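Crov588 (Cafeteriavirus, PDB 6NYR) is of unknown function but folds into a circular leucine-rich-repeat solenoid built largely from FNIP repeats. Local coordinates at residues E2-T5 against I10-F13; N15-N18 against K23-K26. All coordinates share one frame; numbering follows the deposited sequence.

Contact 1 (E2-T5 against I10-F13); sequences EKYT and ILTF
Thr5 and Thr12 face each other as an antiparallel hydrogen-bonded pair, and two backbone bonds close the ring between them. Thr5 N donates to Thr12 O at 2.9 Å, and Thr12 N returns the bond to Thr5 O at 2.8 Å with an N-H...O angle of 176°. Their side chains lie side by side and point the same way. Between the two side chains the closest pair is Thr5 OG1 and Thr12 CB, 4.1 Å apart. The hydroxyl of Thr12 is spoken for by Glu37 OE1 on the neighbouring strand.

On the other side of the backbone the contact is apolar. Tyr4 turns its CB toward Phe13, reaching 4.1 Å from Phe13 CD2, and brings the CD1-CE1 side of its ring against Leu11. There Tyr4 CE1 sits 3.8 Å from Leu11 CD1, the two side chains crossing at a slant. With chi1 at 75°, Tyr4 CG sits between its own backbone N and carbonyl carbon, and in this setting the CD1-CE1 side of the ring meets Leu11.

Further out, Ile27 of helix 25-28 touches both Tyr4 and Leu11, while Leu28 packs on Leu11 and Phe13. Strand 35-37 takes up the far edge of strand 10-12 through backbone bonds from Leu11 and Phe13, and Phe38 lays its ring nearly parallel to that of Phe13. This is a beta hairpin, strand 5-7 returning as 10-12, set at the start of the parallel strand ladder of a leucine-rich-repeat solenoid.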
ATOM      1  N   GLU A   2     -19.844  -5.846  13.397  1.00 79.61           N
ATOM      2  CA  GLU A   2     -20.973  -6.786  13.453  1.00 80.98           C
ATOM      3  C   GLU A   2     -22.110  -6.147  12.645  1.00 88.26           C
ATOM      4  O   GLU A   2     -23.030  -5.526  13.185  1.00 96.10           O
ATOM      5  CB  GLU A   2     -21.403  -7.063  14.892  1.00 79.39           C
ATOM      6  CG  GLU A   2     -20.304  -7.608  15.789  1.00 79.23           C
ATOM      7  CD  GLU A   2     -20.820  -7.993  17.164  1.00 84.04           C
ATOM      8  OE1 GLU A   2     -22.006  -7.727  17.448  1.00 86.57           O
ATOM      9  OE2 GLU A   2     -20.043  -8.556  17.962  1.00 85.54           O
ATOM     10  N   LYS A   3     -22.045  -6.311  11.320  1.00 87.49           N
ATOM     11  CA  LYS A   3     -22.983  -5.651  10.412  1.00 89.62           C
ATOM     12  C   LYS A   3     -22.772  -6.074   8.965  1.00 88.42           C
ATOM     13  O   LYS A   3     -21.889  -6.885   8.680  1.00 87.91           O
ATOM     14  CB  LYS A   3     -22.793  -4.133  10.558  1.00 91.03           C
ATOM     15  CG  LYS A   3     -23.951  -3.227  10.269  1.00 91.94           C
ATOM     16  CD  LYS A   3     -23.500  -1.782  10.605  1.00 91.44           C
ATOM     17  CE  LYS A   3     -22.182  -1.448   9.891  1.00 88.06           C
ATOM     18  NZ  LYS A   3     -21.955  -0.012   9.612  1.00 87.11           N
ATOM     19  N   TYR A   4     -23.581  -5.548   8.044  1.00 88.66           N
ATOM     20  CA  TYR A   4     -23.260  -5.545   6.619  1.00 86.09           C
ATOM     21  C   TYR A   4     -22.965  -4.090   6.240  1.00 86.99           C
ATOM     22  O   TYR A   4     -23.332  -3.156   6.965  1.00 91.08           O
ATOM     23  CB  TYR A   4     -24.365  -6.151   5.737  1.00 83.34           C
ATOM     24  CG  TYR A   4     -25.568  -5.295   5.515  1.00 83.34           C
ATOM     25  CD1 TYR A   4     -25.555  -4.292   4.556  1.00 83.08           C
ATOM     26  CD2 TYR A   4     -26.733  -5.506   6.231  1.00 84.53           C
ATOM     27  CE1 TYR A   4     -26.657  -3.498   4.341  1.00 83.98           C
ATOM     28  CE2 TYR A   4     -27.848  -4.720   6.020  1.00 85.91           C
ATOM     29  CZ  TYR A   4     -27.803  -3.717   5.072  1.00 85.49           C
ATOM     30  OH  TYR A   4     -28.910  -2.929   4.854  1.00 85.30           O
ATOM     31  N   THR A   5     -22.313  -3.887   5.091  1.00 81.79           N
ATOM     32  CA  THR A   5     -21.951  -2.545   4.651  1.00 78.90           C
ATOM     33  C   THR A   5     -22.119  -2.343   3.151  1.00 77.01           C
ATOM     34  O   THR A   5     -21.787  -3.224   2.358  1.00 74.20           O
ATOM     35  CB  THR A   5     -20.489  -2.224   5.027  1.00 76.84           C
ATOM     36  OG1 THR A   5     -19.605  -2.951   4.160  1.00 75.88           O
ATOM     37  CG2 THR A   5     -20.195  -2.612   6.472  1.00 77.05           C
ATOM     38  N   ILE A  10     -21.639  -2.051  -4.447  1.00 76.49           N
ATOM     39  CA  ILE A  10     -21.323  -3.333  -3.834  1.00 72.69           C
ATOM     40  C   ILE A  10     -21.830  -3.344  -2.396  1.00 73.76           C
ATOM     41  O   ILE A  10     -21.440  -2.508  -1.574  1.00 75.19           O
ATOM     42  CB  ILE A  10     -19.811  -3.618  -3.896  1.00 68.12           C
ATOM     43  CG1 ILE A  10     -19.338  -3.549  -5.351  1.00 68.62           C
ATOM     44  CG2 ILE A  10     -19.491  -4.964  -3.268  1.00 64.73           C
ATOM     45  CD1 ILE A  10     -17.909  -4.002  -5.571  1.00 67.58           C
ATOM     46  N   LEU A  11     -22.709  -4.293  -2.097  1.00 71.12           N
ATOM     47  CA  LEU A  11     -23.074  -4.643  -0.731  1.00 70.16           C
ATOM     48  C   LEU A  11     -22.209  -5.810  -0.263  1.00 73.10           C
ATOM     49  O   LEU A  11     -22.135  -6.845  -0.937  1.00 75.83           O
ATOM     50  CB  LEU A  11     -24.554  -5.015  -0.631  1.00 67.92           C
ATOM     51  CG  LEU A  11     -25.040  -5.433   0.751  1.00 68.29           C
ATOM     52  CD1 LEU A  11     -26.528  -5.144   0.921  1.00 67.39           C
ATOM     53  CD2 LEU A  11     -24.770  -6.917   1.003  1.00 67.18           C
ATOM     54  N   THR A  12     -21.560  -5.646   0.889  1.00 71.11           N
ATOM     55  CA  THR A  12     -20.696  -6.663   1.472  1.00 68.09           C
ATOM     56  C   THR A  12     -21.269  -7.066   2.822  1.00 70.61           C
ATOM     57  O   THR A  12     -21.390  -6.226   3.719  1.00 73.18           O
ATOM     58  CB  THR A  12     -19.265  -6.139   1.634  1.00 64.74           C
ATOM     59  OG1 THR A  12     -18.780  -5.649   0.377  1.00 63.25           O
ATOM     60  CG2 THR A  12     -18.340  -7.243   2.138  1.00 62.77           C
ATOM     61  N   PHE A  13     -21.611  -8.343   2.973  1.00 71.17           N
ATOM     62  CA  PHE A  13     -22.019  -8.848   4.273  1.00 72.37           C
ATOM     63  C   PHE A  13     -20.801  -8.987   5.190  1.00 72.96           C
ATOM     64  O   PHE A  13     -19.648  -8.896   4.759  1.00 72.14           O
ATOM     65  CB  PHE A  13     -22.729 -10.190   4.142  1.00 72.41           C
ATOM     66  CG  PHE A  13     -24.142 -10.085   3.652  1.00 74.76           C
ATOM     67  CD1 PHE A  13     -24.420 -10.066   2.297  1.00 75.56           C
ATOM     68  CD2 PHE A  13     -25.195 -10.013   4.549  1.00 79.06           C
ATOM     69  CE1 PHE A  13     -25.723  -9.980   1.846  1.00 78.04           C
ATOM     70  CE2 PHE A  13     -26.500  -9.923   4.101  1.00 81.14           C
ATOM     71  CZ  PHE A  13     -26.762  -9.904   2.748  1.00 80.38           C
TER

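Contact 2 (N15-N18 against K23-K26)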
ATOM      1  N   ASN A  15     -17.926 -10.668   7.459  1.00 77.39           N
ATOM      2  CA  ASN A  15     -17.144 -11.876   7.235  1.00 74.89           C
ATOM      3  C   ASN A  15     -17.577 -12.998   8.163  1.00 74.97           C
ATOM      4  O   ASN A  15     -17.199 -14.155   7.944  1.00 75.52           O
ATOM      5  CB  ASN A  15     -15.657 -11.606   7.420  1.00 74.62           C
ATOM      6  CG  ASN A  15     -14.796 -12.759   6.930  1.00 74.57           C
ATOM      7  OD1 ASN A  15     -14.349 -13.593   7.720  1.00 74.60           O
ATOM      8  ND2 ASN A  15     -14.577 -12.825   5.621  1.00 75.34           N
ATOM      9  N   GLU A  16     -18.376 -12.675   9.181  1.00 75.24           N
ATOM     10  CA  GLU A  16     -18.914 -13.656  10.112  1.00 74.21           C
ATOM     11  C   GLU A  16     -20.409 -13.861   9.901  1.00 71.48           C
ATOM     12  O   GLU A  16     -21.045 -14.613  10.656  1.00 67.88           O
ATOM     13  CB  GLU A  16     -18.654 -13.201  11.553  1.00 78.09           C
ATOM     14  CG  GLU A  16     -17.195 -12.906  11.853  1.00 78.75           C
ATOM     15  CD  GLU A  16     -16.340 -14.155  11.902  1.00 80.90           C
ATOM     16  OE1 GLU A  16     -16.758 -15.139  12.552  1.00 81.06           O
ATOM     17  OE2 GLU A  16     -15.251 -14.155  11.285  1.00 81.88           O
ATOM     18  N   PHE A  17     -20.974 -13.236   8.864  1.00 73.43           N
ATOM     19  CA  PHE A  17     -22.416 -13.229   8.656  1.00 76.77           C
ATOM     20  C   PHE A  17     -22.852 -14.582   8.108  1.00 79.74           C
ATOM     21  O   PHE A  17     -22.390 -15.011   7.045  1.00 82.06           O
ATOM     22  CB  PHE A  17     -22.807 -12.113   7.684  1.00 76.49           C
ATOM     23  CG  PHE A  17     -24.270 -12.119   7.297  1.00 77.67           C
ATOM     24  CD1 PHE A  17     -25.186 -11.320   7.962  1.00 77.46           C
ATOM     25  CD2 PHE A  17     -24.724 -12.927   6.263  1.00 78.69           C
ATOM     26  CE1 PHE A  17     -26.525 -11.330   7.605  1.00 77.76           C
ATOM     27  CE2 PHE A  17     -26.060 -12.942   5.907  1.00 79.06           C
ATOM     28  CZ  PHE A  17     -26.961 -12.141   6.578  1.00 77.76           C
ATOM     29  N   ASN A  18     -23.730 -15.260   8.840  1.00 78.15           N
ATOM     30  CA  ASN A  18     -24.263 -16.560   8.457  1.00 77.12           C
ATOM     31  C   ASN A  18     -25.705 -16.605   8.972  1.00 77.34           C
ATOM     32  O   ASN A  18     -26.046 -17.318   9.913  1.00 77.31           O
ATOM     33  CB  ASN A  18     -23.433 -17.721   9.008  1.00 77.92           C
ATOM     34  CG  ASN A  18     -23.836 -19.052   8.405  1.00 78.26           C
ATOM     35  OD1 ASN A  18     -24.536 -19.104   7.389  1.00 76.29           O
ATOM     36  ND2 ASN A  18     -23.403 -20.138   9.033  1.00 81.33           N
ATOM     37  N   LYS A  23     -35.406 -12.433   5.142  1.00 92.87           N
ATOM     38  CA  LYS A  23     -35.866 -11.111   5.545  1.00 96.30           C
ATOM     39  C   LYS A  23     -35.081  -9.974   4.903  1.00 96.49           C
ATOM     40  O   LYS A  23     -35.402  -8.806   5.148  1.00 99.24           O
ATOM     41  CB  LYS A  23     -35.793 -10.984   7.071  1.00 98.20           C
ATOM     42  CG  LYS A  23     -36.895 -10.145   7.685  1.00102.80           C
ATOM     43  CD  LYS A  23     -36.558  -9.778   9.123  1.00104.85           C
ATOM     44  CE  LYS A  23     -37.634  -8.900   9.741  1.00106.02           C
ATOM     45  NZ  LYS A  23     -37.165  -8.289  11.017  1.00105.99           N
ATOM     46  N   TYR A  24     -34.072 -10.279   4.091  1.00 90.72           N
ATOM     47  CA  TYR A  24     -33.218  -9.261   3.495  1.00 86.01           C
ATOM     48  C   TYR A  24     -33.649  -8.859   2.091  1.00 85.34           C
ATOM     49  O   TYR A  24     -33.006  -7.994   1.488  1.00 83.97           O
ATOM     50  CB  TYR A  24     -31.764  -9.749   3.461  1.00 81.54           C
ATOM     51  CG  TYR A  24     -31.101  -9.740   4.820  1.00 79.76           C
ATOM     52  CD1 TYR A  24     -31.338 -10.756   5.733  1.00 79.19           C
ATOM     53  CD2 TYR A  24     -30.240  -8.717   5.191  1.00 78.54           C
ATOM     54  CE1 TYR A  24     -30.746 -10.753   6.976  1.00 77.74           C
ATOM     55  CE2 TYR A  24     -29.637  -8.707   6.436  1.00 77.37           C
ATOM     56  CZ  TYR A  24     -29.895  -9.729   7.325  1.00 77.86           C
ATOM     57  OH  TYR A  24     -29.302  -9.730   8.566  1.00 78.47           O
ATOM     58  N   TYR A  25     -34.718  -9.459   1.560  1.00 85.90           N
ATOM     59  CA  TYR A  25     -35.154  -9.142   0.204  1.00 86.95           C
ATOM     60  C   TYR A  25     -35.286  -7.637   0.007  1.00 87.58           C
ATOM     61  O   TYR A  25     -34.807  -7.082  -0.991  1.00 86.61           O
ATOM     62  CB  TYR A  25     -36.485  -9.839  -0.087  1.00 91.14           C
ATOM     63  CG  TYR A  25     -36.735 -10.082  -1.557  1.00 95.95           C
ATOM     64  CD1 TYR A  25     -37.238  -9.078  -2.371  1.00 99.48           C
ATOM     65  CD2 TYR A  25     -36.466 -11.317  -2.130  1.00 98.48           C
ATOM     66  CE1 TYR A  25     -37.462  -9.296  -3.717  1.00102.14           C
ATOM     67  CE2 TYR A  25     -36.689 -11.546  -3.472  1.00100.74           C
ATOM     68  CZ  TYR A  25     -37.187 -10.533  -4.263  1.00101.76           C
ATOM     69  OH  TYR A  25     -37.409 -10.759  -5.602  1.00100.43           O
ATOM     70  N   LYS A  26     -35.928  -6.958   0.960  1.00 89.13           N
ATOM     71  CA  LYS A  26     -36.049  -5.507   0.889  1.00 90.70           C
ATOM     72  C   LYS A  26     -34.677  -4.848   0.806  1.00 88.44           C
ATOM     73  O   LYS A  26     -34.433  -4.002  -0.063  1.00 86.41           O
ATOM     74  CB  LYS A  26     -36.838  -4.993   2.097  1.00 95.94           C
ATOM     75  CG  LYS A  26     -36.231  -5.326   3.455  1.00 97.50           C
ATOM     76  CD  LYS A  26     -37.029  -4.683   4.599  1.00 99.90           C
ATOM     77  CE  LYS A  26     -38.415  -5.310   4.754  1.00 99.81           C
ATOM     78  NZ  LYS A  26     -38.355  -6.721   5.236  1.00 98.42           N
TER
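Phe17 drives the edge of its ring into the face of the Tyr24 ring in an offset edge-to-face pair, the planes 89° apart and the centroids 5.5 Å from each other. The two side chains come from opposite directions and meet at their outer ends. Phe17 CE1 does most of the touching: it lies 3.7 Å from Tyr24 CZ, and Phe17 CZ follows at 3.9 Å from the same atom. The offset shifts the Phe17 edge toward the hydroxyl end of the tyrosine ring, so that Tyr24 OH ends up in the plane of the Phe17 ring, at its edge, 3.3 Å from Phe17 CE1.

The torsions set up this meeting. Phe17 holds CG opposite its backbone N (chi1 174°), extending the ring from its loop toward segment 23-26. Tyr24 has its CG opposite the carbonyl carbon and beside the backbone N, and its ring reaches back to the loop.

Phe17 is buried, with Phe13 and Phe42 also packing against it. Next to it, Asn18 OD1 accepts bonds from Asn43 N and Gln44 NE2, which ties this loop to residues 43-44.

Without any hydrogen bond between the two segments, the pair rests mainly on dispersion. The C-H rim of Phe17, expected to be slightly positive, is turned to the electron-rich tyrosine face and, at CE1, to the hydroxyl oxygen, which probably adds a weak electrostatic term to the attraction.

In the fold
From the N terminus, contact 1 closes first, bringing residues 10-13 back alongside 2-5 around the short hairpin turn. The chain then leaves strand 10-12, and contact 2 closes the next loop, joining 15-18 to 23-26, which runs into helix 25-28. The two follow in series, neither nesting nor crossing, yet their centres are only about 8 Å apart. They touch directly where Phe13 CE2 packs 4.1 Å from Tyr24 CD2, so the aromatic pair of the second loop continues the apolar side of the hairpin. Together they tie the edge strand, the first parallel strand and helix 25-28 into the N-terminal end of the ring-shaped solenoid.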